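Local coordinates for protein rubber oxygenase (Streptomyces sp., PDB 5O1L) that cleaves the carbon-carbon backbone of poly(cis-1,4-isoprene) rubber oxidatively, using heme b and molecular oxygen to release oligo-isoprenoids with keto and aldehyde ends, at residues 316-321 with 380-385; 345-350 with 372-377; 106-111 with 264-269; 87-92 with 100-105. One frame throughout, in Å; residues are numbered along the deposited sequence.

Contacts 1 and 2 share helix 373-393 and lie side by side, their centres about 13 Å apart and Pro321 of one touching Leu347 of the other. Contact 1 is buried, joining methyl packing to a water bridge beside a salt-bridge network; contact 2, nearer the surface, is purely apolar. Contacts 3 and 4 are both surface contacts and also neighbours, about 15 Å between centres, with Met267 CE packed on backbone oxygens of Ala104 and Arg105. There the chemistry shifts: contact 3 relies on rings and sulfurs beside the heme pocket, contact 4 on an arginine bound to a loop carbonyl. Contact 3 lies across the chain's centre from contacts 1 and 2.

Contact 1: residues 316-321 with 380-385; sequences AGLTRP and EALRKF
Leu318 and Ala316 lay the turn between helix 298-313 and helix 320-331 against one flank of helix 373-393, within the all-helical, globin-clan fold of this oxygenase. Leu318 carries the apolar half. CG, anti to the carbonyl carbon (chi1 -78°), lies near Ala381 CB, and the two methyls beyond it divide between residues of the helix: CD2 sits 3.7 Å from Ala381 CB, while CD1 approaches the Phe385 ring obliquely and lies 3.7 Å from Phe385 CB. The same Leu318 CD2 also meets Leu382 CD2 at 4.1 Å, where the two leucine side chains cross at about a right angle. Val311 backs both Leu318 and Phe385, and Leu136 of helix 127-142 packs on Leu382 and Phe385.

Ala316 works with backbone and methyl alike. Its CB rests 3.8 Å from Phe385 N, and Ala316 O comes within 3.3 Å of Ala381 CA in a CA-H...O contact. Gly317 follows with a positive phi of 89°, where a CB would jam against Ala316 O.

A salt-bridge network edges the helix. Arg383 pairs with Glu380 through two nitrogens, NE to OE1 and NH1 to OE2, while Lys384 NZ takes the anti lone pair of Glu380 OE2 at 2.8 Å. One water joins the two segments, donating to Ala316 O at 2.8 Å and accepting from Lys384 NZ at 3.0 Å.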
loop_
_atom_site.group_PDB
_atom_site.type_symbol
_atom_site.label_atom_id
_atom_site.label_comp_id
_atom_site.label_asym_id
_atom_site.label_seq_id
_atom_site.Cartn_x
_atom_site.Cartn_y
_atom_site.Cartn_z
ATOM N N ALA A 316 17.929 -13.350 2.186
ATOM C CA ALA A 316 17.995 -12.300 3.183
ATOM C C ALA A 316 18.359 -12.821 4.561
ATOM O O ALA A 316 18.774 -12.015 5.363
ATOM C CB ALA A 316 16.676 -11.575 3.253
ATOM N N GLY A 317 18.225 -14.097 4.857
ATOM C CA GLY A 317 18.452 -14.600 6.202
ATOM C C GLY A 317 17.203 -14.557 7.058
ATOM O O GLY A 317 17.279 -14.705 8.274
ATOM N N LEU A 318 16.053 -14.254 6.484
ATOM C CA LEU A 318 14.788 -14.232 7.241
ATOM C C LEU A 318 14.218 -15.606 7.312
ATOM O O LEU A 318 13.477 -16.022 6.396
ATOM C CB LEU A 318 13.716 -13.315 6.675
ATOM C CG LEU A 318 13.927 -11.846 6.980
ATOM C CD1 LEU A 318 12.960 -10.987 6.202
ATOM C CD2 LEU A 318 13.821 -11.462 8.492
ATOM N N THR A 319 14.497 -16.304 8.399
ATOM C CA THR A 319 13.984 -17.644 8.554
ATOM C C THR A 319 12.525 -17.623 8.954
ATOM O O THR A 319 11.991 -16.588 9.396
ATOM C CB THR A 319 14.803 -18.395 9.581
ATOM O OG1 THR A 319 14.602 -17.772 10.845
ATOM C CG2 THR A 319 16.307 -18.376 9.237
ATOM N N ARG A 320 11.809 -18.723 8.802
ATOM C CA ARG A 320 10.409 -18.746 9.186
ATOM C C ARG A 320 10.152 -18.264 10.653
ATOM O O ARG A 320 9.223 -17.518 10.886
ATOM C CB ARG A 320 9.786 -20.154 8.944
ATOM C CG ARG A 320 9.186 -20.253 7.554
ATOM C CD ARG A 320 8.562 -21.637 7.280
ATOM N NE ARG A 320 7.110 -21.706 7.587
ATOM C CZ ARG A 320 6.125 -21.226 6.806
ATOM N NH1 ARG A 320 6.381 -20.670 5.613
ATOM N NH2 ARG A 320 4.863 -21.333 7.211
ATOM N N PRO A 321 11.010 -18.680 11.609
ATOM C CA PRO A 321 10.716 -18.236 12.964
ATOM C C PRO A 321 11.027 -16.772 13.162
ATOM O O PRO A 321 10.343 -16.132 13.942
ATOM C CB PRO A 321 11.630 -19.100 13.835
ATOM C CG PRO A 321 11.784 -20.287 13.016
ATOM C CD PRO A 321 11.969 -19.798 11.620
ATOM N N GLU A 380 19.902 -7.282 10.451
ATOM C CA GLU A 380 20.565 -7.435 9.151
ATOM C C GLU A 380 19.689 -8.107 8.184
ATOM O O GLU A 380 19.697 -7.725 7.001
ATOM C CB GLU A 380 21.869 -8.142 9.388
ATOM C CG GLU A 380 22.662 -8.447 8.099
ATOM C CD GLU A 380 22.994 -7.240 7.198
ATOM O OE1 GLU A 380 22.842 -6.047 7.544
ATOM O OE2 GLU A 380 23.464 -7.531 6.031
ATOM N N ALA A 381 18.950 -9.132 8.602
ATOM C CA ALA A 381 18.010 -9.836 7.700
ATOM C C ALA A 381 16.910 -8.866 7.215
ATOM O O ALA A 381 16.564 -8.897 6.002
ATOM C CB ALA A 381 17.443 -11.019 8.386
ATOM N N LEU A 382 16.413 -8.023 8.094
ATOM C CA LEU A 382 15.423 -7.006 7.656
ATOM C C LEU A 382 16.074 -6.052 6.664
ATOM O O LEU A 382 15.394 -5.667 5.682
ATOM C CB LEU A 382 14.869 -6.277 8.871
ATOM C CG LEU A 382 14.025 -7.162 9.760
ATOM C CD1 LEU A 382 13.705 -6.417 11.065
ATOM C CD2 LEU A 382 12.724 -7.565 9.056
ATOM N N ARG A 383 17.273 -5.617 6.894
ATOM C CA ARG A 383 17.926 -4.678 5.973
ATOM C C ARG A 383 18.088 -5.326 4.594
ATOM O O ARG A 383 17.766 -4.695 3.587
ATOM C CB ARG A 383 19.288 -4.297 6.519
ATOM C CG ARG A 383 19.955 -3.186 5.747
ATOM C CD ARG A 383 21.396 -2.979 6.095
ATOM N NE ARG A 383 22.173 -4.094 5.628
ATOM C CZ ARG A 383 22.770 -4.197 4.473
ATOM N NH1 ARG A 383 23.447 -5.271 4.181
ATOM N NH2 ARG A 383 22.689 -3.185 3.581
ATOM N N LYS A 384 18.506 -6.596 4.555
ATOM C CA LYS A 384 18.684 -7.258 3.260
ATOM C C LYS A 384 17.305 -7.450 2.602
ATOM O O LYS A 384 17.191 -7.299 1.342
ATOM C CB LYS A 384 19.355 -8.624 3.430
ATOM C CG LYS A 384 20.825 -8.534 3.783
ATOM C CD LYS A 384 21.447 -9.880 3.545
ATOM C CE LYS A 384 22.966 -9.859 3.732
ATOM N NZ LYS A 384 23.383 -10.130 5.121
ATOM N N PHE A 385 16.284 -7.780 3.346
ATOM C CA PHE A 385 14.914 -7.862 2.826
ATOM C C PHE A 385 14.501 -6.547 2.151
ATOM O O PHE A 385 13.976 -6.568 1.018
ATOM C CB PHE A 385 13.952 -8.234 3.976
ATOM C CG PHE A 385 12.514 -8.107 3.715
ATOM C CD1 PHE A 385 11.855 -9.090 3.006
ATOM C CD2 PHE A 385 11.800 -7.011 4.126
ATOM C CE1 PHE A 385 10.499 -8.969 2.719
ATOM C CE2 PHE A 385 10.449 -6.935 3.911
ATOM C CZ PHE A 385 9.815 -7.885 3.198
HETATM O O HOH W 1 21.205 -11.581 6.594
#

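Contact 2: residues 345-350 with 372-377; sequences PVLERL and PAVLWT
Leu350 and Leu347, a turn apart on helix 345-362, press on the start of helix 373-393 in a nearly perpendicular helix-helix packing, with a crossing angle of -83°. The axes stay 11.0 Å apart at their closest, and the distance is spanned by apolar side chains.

Leu350 is the main bump. It enters a hollow bordered by Pro372, Val374 and Leu375, and its fork divides the job: CD2 touches Pro372 CG at 3.7 Å, while CD1 lies 3.9 Å from Val374 CG1. Nearer the backbone, Leu375 CD2 tucks in beside Leu350 CB at 4.2 Å; Leu375 also leans on Ala354 and Leu358, further along helix 345-362.

Val374 returns the fit as the opposing bump, received between Leu347 and Leu350. Its CG1 stands between the backbone N and the carbonyl carbon (chi1 64°), and from there it reaches both leucines. Helix 320-331 lines the groove alongside, with Leu322 against Val374 and with Pro321 and Ala325 against Leu347. Both Val374 methyls meet one methyl of Leu347: CD2 is 4.1 Å from Val374 CG1 and 4.0 Å from Val374 CG2.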
loop_
_atom_site.group_PDB
_atom_site.type_symbol
_atom_site.label_atom_id
_atom_site.label_comp_id
_atom_site.label_asym_id
_atom_site.label_seq_id
_atom_site.Cartn_x
_atom_site.Cartn_y
_atom_site.Cartn_z
ATOM N N PRO A 345 7.312 -17.444 21.345
ATOM C CA PRO A 345 7.391 -16.644 22.573
ATOM C C PRO A 345 8.766 -16.265 23.008
ATOM O O PRO A 345 8.935 -15.088 23.421
ATOM C CB PRO A 345 6.712 -17.481 23.650
ATOM C CG PRO A 345 6.553 -18.821 23.081
ATOM C CD PRO A 345 6.559 -18.697 21.558
ATOM N N VAL A 346 9.751 -17.082 22.851
ATOM C CA VAL A 346 11.120 -16.684 23.234
ATOM C C VAL A 346 11.627 -15.551 22.340
ATOM O O VAL A 346 12.010 -14.486 22.870
ATOM C CB VAL A 346 12.092 -17.847 23.201
ATOM C CG1 VAL A 346 13.591 -17.416 23.210
ATOM C CG2 VAL A 346 11.787 -18.775 24.369
ATOM N N LEU A 347 11.553 -15.691 21.005
ATOM C CA LEU A 347 12.009 -14.643 20.167
ATOM C C LEU A 347 11.137 -13.428 20.281
ATOM O O LEU A 347 11.668 -12.326 20.255
ATOM C CB LEU A 347 11.992 -15.092 18.707
ATOM C CG LEU A 347 13.141 -16.017 18.278
ATOM C CD1 LEU A 347 12.795 -16.666 16.923
ATOM C CD2 LEU A 347 14.468 -15.235 18.143
ATOM N N GLU A 348 9.850 -13.571 20.441
ATOM C CA GLU A 348 9.002 -12.372 20.588
ATOM C C GLU A 348 9.337 -11.564 21.846
ATOM O O GLU A 348 9.334 -10.328 21.821
ATOM C CB GLU A 348 7.554 -12.760 20.624
ATOM C CG GLU A 348 6.947 -13.207 19.287
ATOM C CD GLU A 348 5.522 -13.802 19.429
ATOM O OE1 GLU A 348 5.256 -15.043 19.274
ATOM O OE2 GLU A 348 4.540 -13.009 19.659
ATOM N N ARG A 349 9.677 -12.221 22.930
ATOM C CA ARG A 349 10.064 -11.521 24.150
ATOM C C ARG A 349 11.463 -10.895 23.992
ATOM O O ARG A 349 11.641 -9.761 24.467
ATOM C CB ARG A 349 10.067 -12.499 25.329
ATOM C CG ARG A 349 10.399 -11.795 26.641
ATOM C CD ARG A 349 10.101 -12.734 27.819
ATOM N NE ARG A 349 8.651 -12.976 27.915
ATOM C CZ ARG A 349 8.014 -13.536 28.960
ATOM N NH1 ARG A 349 6.692 -13.682 28.935
ATOM N NH2 ARG A 349 8.677 -13.946 30.029
ATOM N N LEU A 350 12.407 -11.533 23.340
ATOM C CA LEU A 350 13.696 -10.963 23.074
ATOM C C LEU A 350 13.498 -9.677 22.235
ATOM O O LEU A 350 14.162 -8.658 22.481
ATOM C CB LEU A 350 14.648 -11.909 22.317
ATOM C CG LEU A 350 15.132 -13.160 23.075
ATOM C CD1 LEU A 350 15.947 -13.971 22.101
ATOM C CD2 LEU A 350 15.945 -12.772 24.314
ATOM N N PRO A 372 20.863 -9.578 22.944
ATOM C CA PRO A 372 21.139 -10.885 22.338
ATOM C C PRO A 372 21.602 -10.798 20.899
ATOM O O PRO A 372 21.098 -9.982 20.142
ATOM C CB PRO A 372 19.757 -11.549 22.377
ATOM C CG PRO A 372 19.063 -10.910 23.531
ATOM C CD PRO A 372 19.474 -9.492 23.453
ATOM N N ALA A 373 22.525 -11.659 20.489
ATOM C CA ALA A 373 23.088 -11.662 19.170
ATOM C C ALA A 373 22.030 -11.788 18.094
ATOM O O ALA A 373 22.175 -11.187 16.978
ATOM C CB ALA A 373 24.081 -12.789 18.986
ATOM N N VAL A 374 20.965 -12.533 18.363
ATOM C CA VAL A 374 19.945 -12.748 17.297
ATOM C C VAL A 374 19.299 -11.379 16.920
ATOM O O VAL A 374 18.762 -11.243 15.837
ATOM C CB VAL A 374 18.891 -13.793 17.693
ATOM C CG1 VAL A 374 18.051 -13.334 18.899
ATOM C CG2 VAL A 374 17.975 -14.187 16.566
ATOM N N LEU A 375 19.301 -10.393 17.813
ATOM C CA LEU A 375 18.769 -9.068 17.427
ATOM C C LEU A 375 19.544 -8.500 16.295
ATOM O O LEU A 375 18.922 -7.907 15.418
ATOM C CB LEU A 375 18.699 -8.088 18.614
ATOM C CG LEU A 375 17.382 -8.079 19.368
ATOM C CD1 LEU A 375 16.286 -7.351 18.599
ATOM C CD2 LEU A 375 16.912 -9.476 19.710
ATOM N N TRP A 376 20.837 -8.582 16.340
ATOM C CA TRP A 376 21.647 -8.010 15.252
ATOM C C TRP A 376 21.437 -8.810 13.989
ATOM O O TRP A 376 21.390 -8.228 12.882
ATOM C CB TRP A 376 23.109 -7.930 15.661
ATOM C CG TRP A 376 23.334 -7.087 16.856
ATOM C CD1 TRP A 376 23.745 -7.551 18.064
ATOM C CD2 TRP A 376 23.193 -5.694 16.996
ATOM N NE1 TRP A 376 23.862 -6.533 18.952
ATOM C CE2 TRP A 376 23.546 -5.365 18.342
ATOM C CE3 TRP A 376 22.802 -4.654 16.128
ATOM C CZ2 TRP A 376 23.556 -4.056 18.827
ATOM C CZ3 TRP A 376 22.780 -3.354 16.628
ATOM C CH2 TRP A 376 23.185 -3.065 17.951
ATOM N N THR A 377 21.303 -10.135 14.093
ATOM C CA THR A 377 21.003 -10.970 12.945
ATOM C C THR A 377 19.668 -10.590 12.321
ATOM O O THR A 377 19.535 -10.540 11.105
ATOM C CB THR A 377 20.976 -12.465 13.423
ATOM O OG1 THR A 377 22.317 -12.739 13.908
ATOM C CG2 THR A 377 20.558 -13.410 12.343
#

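Contact 3: residues 106-111 with 264-269; sequences RMPSWA and SAHMLG
Pro108 sits on the ring of His266, its CB over the ring centre at 3.8 Å from the centroid, a CH-pi contact only 7° off the ring normal. The imidazole reaches that place because CG is anti to the backbone N (chi1 179°), which carries the ring out from helix 251-267 to the loop. Trp110, third residue of the type I turn from Pro108 to Ala111, joins in. Its indole presents an edge to the His266 face in an offset edge-to-face pair, planes at 90°, with Trp110 CZ2 lying 3.8 Å from His266 CD2. The indole lies across Pro108 as well, whose CB is over its rim. Trp110 NE1 is tied down by Asp272, whereas His266 ND1 is buried here with no polar partner in the model.

The bend at chi2 of Met267 brings SD to 3.4 Å from Arg106 O and 3.9 Å from Pro108 CD; the further bend at chi3 places CE, which also lies near Arg106 O. Met107, also bent twice, crosses it at about a right angle with the two SD atoms 4.1 Å apart.

An alanine in place of His266 would keep CB beside Trp110 but would probably open a gap next to Pro108, whose CB would be left without the ring it covers.

Just beyond, Gly269 leaves the helical conformation with a positive phi, in a Schellman motif that closes helix 251-267. The contact thus pins the loop between helices 95-104 and 113-125 to a helix terminus at the heme pocket, where Leu268 touches the cofactor.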
loop_
_atom_site.group_PDB
_atom_site.type_symbol
_atom_site.label_atom_id
_atom_site.label_comp_id
_atom_site.label_asym_id
_atom_site.label_seq_id
_atom_site.Cartn_x
_atom_site.Cartn_y
_atom_site.Cartn_z
ATOM N N ARG A 106 -2.119 14.760 -13.897
ATOM C CA ARG A 106 -1.953 16.073 -13.281
ATOM C C ARG A 106 -1.890 15.946 -11.754
ATOM O O ARG A 106 -2.747 15.318 -11.159
ATOM C CB ARG A 106 -3.134 16.933 -13.667
ATOM C CG ARG A 106 -3.119 17.291 -15.149
ATOM C CD ARG A 106 -4.399 17.958 -15.570
ATOM N NE ARG A 106 -4.595 19.183 -14.819
ATOM C CZ ARG A 106 -5.547 19.398 -13.916
ATOM N NH1 ARG A 106 -6.495 18.481 -13.633
ATOM N NH2 ARG A 106 -5.550 20.577 -13.296
ATOM N N MET A 107 -0.904 16.592 -11.192
ATOM C CA MET A 107 -0.802 16.698 -9.728
ATOM C C MET A 107 -1.891 17.572 -9.192
ATOM O O MET A 107 -2.275 18.547 -9.866
ATOM C CB MET A 107 0.536 17.263 -9.366
ATOM C CG MET A 107 1.670 16.336 -9.707
ATOM S SD MET A 107 1.832 14.916 -8.617
ATOM C CE MET A 107 2.662 15.725 -7.221
ATOM N N PRO A 108 -2.355 17.298 -7.959
ATOM C CA PRO A 108 -3.371 18.195 -7.413
ATOM C C PRO A 108 -2.773 19.593 -7.146
ATOM O O PRO A 108 -1.588 19.738 -6.837
ATOM C CB PRO A 108 -3.726 17.527 -6.110
ATOM C CG PRO A 108 -2.575 16.721 -5.729
ATOM C CD PRO A 108 -1.955 16.261 -7.027
ATOM N N SER A 109 -3.667 20.586 -7.112
ATOM C CA SER A 109 -3.251 21.949 -6.854
ATOM C C SER A 109 -2.654 22.216 -5.457
ATOM O O SER A 109 -1.834 23.117 -5.246
ATOM C CB SER A 109 -4.503 22.892 -6.984
ATOM O OG SER A 109 -5.502 22.484 -6.051
ATOM N N TRP A 110 -2.986 21.301 -4.512
ATOM C CA TRP A 110 -2.539 21.380 -3.182
ATOM C C TRP A 110 -1.287 20.569 -2.912
ATOM O O TRP A 110 -0.801 20.561 -1.778
ATOM C CB TRP A 110 -3.658 20.915 -2.244
ATOM C CG TRP A 110 -4.407 19.673 -2.634
ATOM C CD1 TRP A 110 -5.539 19.549 -3.321
ATOM C CD2 TRP A 110 -4.011 18.314 -2.314
ATOM N NE1 TRP A 110 -5.923 18.240 -3.472
ATOM C CE2 TRP A 110 -4.959 17.469 -2.859
ATOM C CE3 TRP A 110 -2.960 17.760 -1.617
ATOM C CZ2 TRP A 110 -4.913 16.088 -2.679
ATOM C CZ3 TRP A 110 -2.947 16.355 -1.463
ATOM C CH2 TRP A 110 -3.900 15.584 -2.011
ATOM N N ALA A 111 -0.719 19.947 -3.928
ATOM C CA ALA A 111 0.582 19.274 -3.726
ATOM C C ALA A 111 1.664 20.259 -3.451
ATOM O O ALA A 111 1.756 21.339 -4.122
ATOM C CB ALA A 111 0.929 18.479 -4.937
ATOM N N SER A 264 -0.521 10.815 -2.987
ATOM C CA SER A 264 -0.567 9.520 -3.692
ATOM C C SER A 264 -1.971 8.978 -3.760
ATOM O O SER A 264 -2.365 8.420 -4.788
ATOM C CB SER A 264 0.351 8.545 -3.021
ATOM O OG SER A 264 1.717 8.968 -3.072
ATOM N N ALA A 265 -2.777 9.103 -2.732
ATOM C CA ALA A 265 -4.190 8.702 -2.756
ATOM C C ALA A 265 -4.907 9.445 -3.853
ATOM O O ALA A 265 -5.660 8.838 -4.628
ATOM C CB ALA A 265 -4.835 8.984 -1.427
ATOM N N HIS A 266 -4.696 10.753 -3.973
ATOM C CA HIS A 266 -5.360 11.517 -5.083
ATOM C C HIS A 266 -4.910 10.962 -6.403
ATOM O O HIS A 266 -5.774 10.751 -7.292
ATOM C CB HIS A 266 -4.917 12.967 -4.955
ATOM C CG HIS A 266 -5.485 13.849 -6.008
ATOM N ND1 HIS A 266 -5.009 14.026 -7.298
ATOM C CD2 HIS A 266 -6.522 14.678 -5.878
ATOM C CE1 HIS A 266 -5.798 14.931 -7.904
ATOM N NE2 HIS A 266 -6.747 15.308 -7.063
ATOM N N MET A 267 -3.625 10.709 -6.583
ATOM C CA MET A 267 -3.149 10.255 -7.926
ATOM C C MET A 267 -3.615 8.865 -8.216
ATOM O O MET A 267 -3.789 8.506 -9.375
ATOM C CB MET A 267 -1.652 10.319 -7.952
ATOM C CG MET A 267 -1.073 11.712 -7.774
ATOM S SD MET A 267 -1.699 12.922 -8.943
ATOM C CE MET A 267 -1.016 12.345 -10.524
ATOM N N LEU A 268 -3.953 8.081 -7.232
ATOM C CA LEU A 268 -4.577 6.743 -7.456
ATOM C C LEU A 268 -6.036 6.832 -7.736
ATOM O O LEU A 268 -6.680 5.783 -7.996
ATOM C CB LEU A 268 -4.341 5.853 -6.247
ATOM C CG LEU A 268 -2.906 5.446 -6.065
ATOM C CD1 LEU A 268 -2.603 4.953 -4.617
ATOM C CD2 LEU A 268 -2.532 4.382 -7.057
ATOM N N GLY A 269 -6.643 8.022 -7.705
ATOM C CA GLY A 269 -8.037 8.163 -7.983
ATOM C C GLY A 269 -8.969 8.281 -6.816
ATOM O O GLY A 269 -10.183 8.322 -7.010
#

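Contact 4: residues 87-92 with 100-105; sequences QALPGG and FMEHAR
The C-terminal end of helix 95-104, with Arg105 just past it, is joined to the loop that precedes the helix: Arg105, Glu102 and Met101 meet Gln87 and Leu89. Arg105 reaches across end-on: NH1 at 3.0 Å and NH2 at 2.9 Å both donate to Gln87 O. That oxygen lies in the guanidinium plane, though neither bond is straight, with an N-H...acceptor angle of 141° at NH1 and 149° at NH2. Trp82 NE1 donates to Gln87 O too, and Arg105 NH2 has a weak bond to Asn85 O. On the helix side, Arg105 NH1 makes a salt bridge of 3.3 Å with Glu102 OE2, which gives the guanidinium a partner on the helix as well as on the loop.

Residues 87-91 run in an extended, polyproline II-like conformation, and Leu89 is the apolar residue this loop turns onto helix 95-104. Leu89 CD2 meets Met101 CE at 3.8 Å, while CD1 lies alongside the Glu102 chain, 3.7 Å from Glu102 CG. Trp82 packs on both Leu89 and Met101. A methionine in place of Arg105 would probably leave Glu102 without its charged mate and Gln87 O with two donors fewer.

Glu102 folds back at chi2 (-58°) over Leu89, and its OE2 takes a bond from a water at 3.0 Å. The same water accepts from Leu89 N at 2.9 Å.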
loop_
_atom_site.group_PDB
_atom_site.type_symbol
_atom_site.label_atom_id
_atom_site.label_comp_id
_atom_site.label_asym_id
_atom_site.label_seq_id
_atom_site.Cartn_x
_atom_site.Cartn_y
_atom_site.Cartn_z
ATOM N N GLN A 87 7.725 12.412 -18.987
ATOM C CA GLN A 87 7.693 11.968 -20.383
ATOM C C GLN A 87 6.363 12.222 -21.024
ATOM O O GLN A 87 5.298 11.994 -20.459
ATOM C CB GLN A 87 7.966 10.508 -20.388
ATOM C CG GLN A 87 8.214 9.856 -21.720
ATOM C CD GLN A 87 8.393 8.365 -21.534
ATOM O OE1 GLN A 87 8.691 7.816 -20.385
ATOM N NE2 GLN A 87 8.195 7.658 -22.685
ATOM N N ALA A 88 6.366 12.564 -22.328
ATOM C CA ALA A 88 5.132 12.659 -23.077
ATOM C C ALA A 88 4.495 11.265 -23.236
ATOM O O ALA A 88 5.196 10.265 -23.258
ATOM C CB ALA A 88 5.426 13.236 -24.453
ATOM N N LEU A 89 3.177 11.213 -23.324
ATOM C CA LEU A 89 2.509 9.940 -23.541
ATOM C C LEU A 89 2.936 9.420 -24.904
ATOM O O LEU A 89 3.148 10.184 -25.825
ATOM C CB LEU A 89 1.025 10.069 -23.537
ATOM C CG LEU A 89 0.393 10.401 -22.207
ATOM C CD1 LEU A 89 -1.100 10.664 -22.417
ATOM C CD2 LEU A 89 0.583 9.251 -21.209
ATOM N N PRO A 90 3.050 8.095 -25.047
ATOM C CA PRO A 90 3.360 7.540 -26.366
ATOM C C PRO A 90 2.257 7.831 -27.346
ATOM O O PRO A 90 1.095 7.743 -27.023
ATOM C CB PRO A 90 3.479 6.037 -26.119
ATOM C CG PRO A 90 2.705 5.801 -24.876
ATOM C CD PRO A 90 2.897 7.045 -24.018
ATOM N N GLY A 91 2.637 8.132 -28.585
ATOM C CA GLY A 91 1.635 8.369 -29.613
ATOM C C GLY A 91 0.951 7.043 -29.939
ATOM O O GLY A 91 1.559 5.930 -29.816
ATOM N N GLY A 92 -0.278 7.129 -30.421
ATOM C CA GLY A 92 -0.994 5.925 -30.836
ATOM C C GLY A 92 -1.988 5.331 -29.897
ATOM O O GLY A 92 -2.614 4.319 -30.178
ATOM N N PHE A 100 -8.049 10.539 -20.946
ATOM C CA PHE A 100 -8.066 10.127 -19.519
ATOM C C PHE A 100 -6.693 10.287 -18.940
ATOM O O PHE A 100 -6.546 10.849 -17.811
ATOM C CB PHE A 100 -8.593 8.717 -19.334
ATOM C CG PHE A 100 -8.331 8.177 -17.954
ATOM C CD1 PHE A 100 -9.140 8.631 -16.911
ATOM C CD2 PHE A 100 -7.217 7.360 -17.676
ATOM C CE1 PHE A 100 -8.855 8.226 -15.638
ATOM C CE2 PHE A 100 -6.943 7.013 -16.357
ATOM C CZ PHE A 100 -7.793 7.436 -15.375
ATOM N N MET A 101 -5.664 9.787 -19.585
ATOM C CA MET A 101 -4.315 9.764 -19.007
ATOM C C MET A 101 -3.737 11.146 -18.866
ATOM O O MET A 101 -3.038 11.445 -17.879
ATOM C CB MET A 101 -3.350 8.863 -19.835
ATOM C CG MET A 101 -3.740 7.436 -19.706
ATOM S SD MET A 101 -2.671 6.317 -20.656
ATOM C CE MET A 101 -1.269 6.378 -19.534
ATOM N N GLU A 102 -4.041 12.014 -19.821
ATOM C CA GLU A 102 -3.529 13.386 -19.769
ATOM C C GLU A 102 -4.117 14.118 -18.540
ATOM O O GLU A 102 -3.432 14.923 -17.928
ATOM C CB GLU A 102 -3.816 14.130 -21.108
ATOM C CG GLU A 102 -2.619 14.023 -22.080
ATOM C CD GLU A 102 -1.295 14.607 -21.455
ATOM O OE1 GLU A 102 -1.359 15.790 -21.007
ATOM O OE2 GLU A 102 -0.176 13.932 -21.326
ATOM N N HIS A 103 -5.373 13.833 -18.226
ATOM C CA HIS A 103 -6.003 14.396 -17.050
ATOM C C HIS A 103 -5.499 13.739 -15.758
ATOM O O HIS A 103 -5.169 14.436 -14.778
ATOM C CB HIS A 103 -7.510 14.195 -17.204
ATOM C CG HIS A 103 -8.318 14.844 -16.126
ATOM N ND1 HIS A 103 -8.298 16.207 -15.916
ATOM C CD2 HIS A 103 -9.177 14.327 -15.213
ATOM C CE1 HIS A 103 -9.108 16.511 -14.920
ATOM N NE2 HIS A 103 -9.655 15.389 -14.475
ATOM N N ALA A 104 -5.382 12.405 -15.796
ATOM C CA ALA A 104 -4.997 11.665 -14.604
ATOM C C ALA A 104 -3.581 11.911 -14.168
ATOM O O ALA A 104 -3.275 11.744 -12.956
ATOM C CB ALA A 104 -5.220 10.203 -14.850
ATOM N N ARG A 105 -2.695 12.353 -15.051
ATOM C CA ARG A 105 -1.335 12.575 -14.680
ATOM C C ARG A 105 -1.078 13.935 -13.982
ATOM O O ARG A 105 0.001 14.193 -13.518
ATOM C CB ARG A 105 -0.423 12.356 -15.897
ATOM C CG ARG A 105 -0.532 13.561 -16.828
ATOM C CD ARG A 105 0.306 13.448 -18.096
ATOM N NE ARG A 105 1.708 13.260 -17.765
ATOM C CZ ARG A 105 2.683 12.904 -18.572
ATOM N NH1 ARG A 105 2.437 12.653 -19.857
ATOM N NH2 ARG A 105 3.870 12.736 -18.064
HETATM O O HOH W 2 1.758 13.684 -23.624
#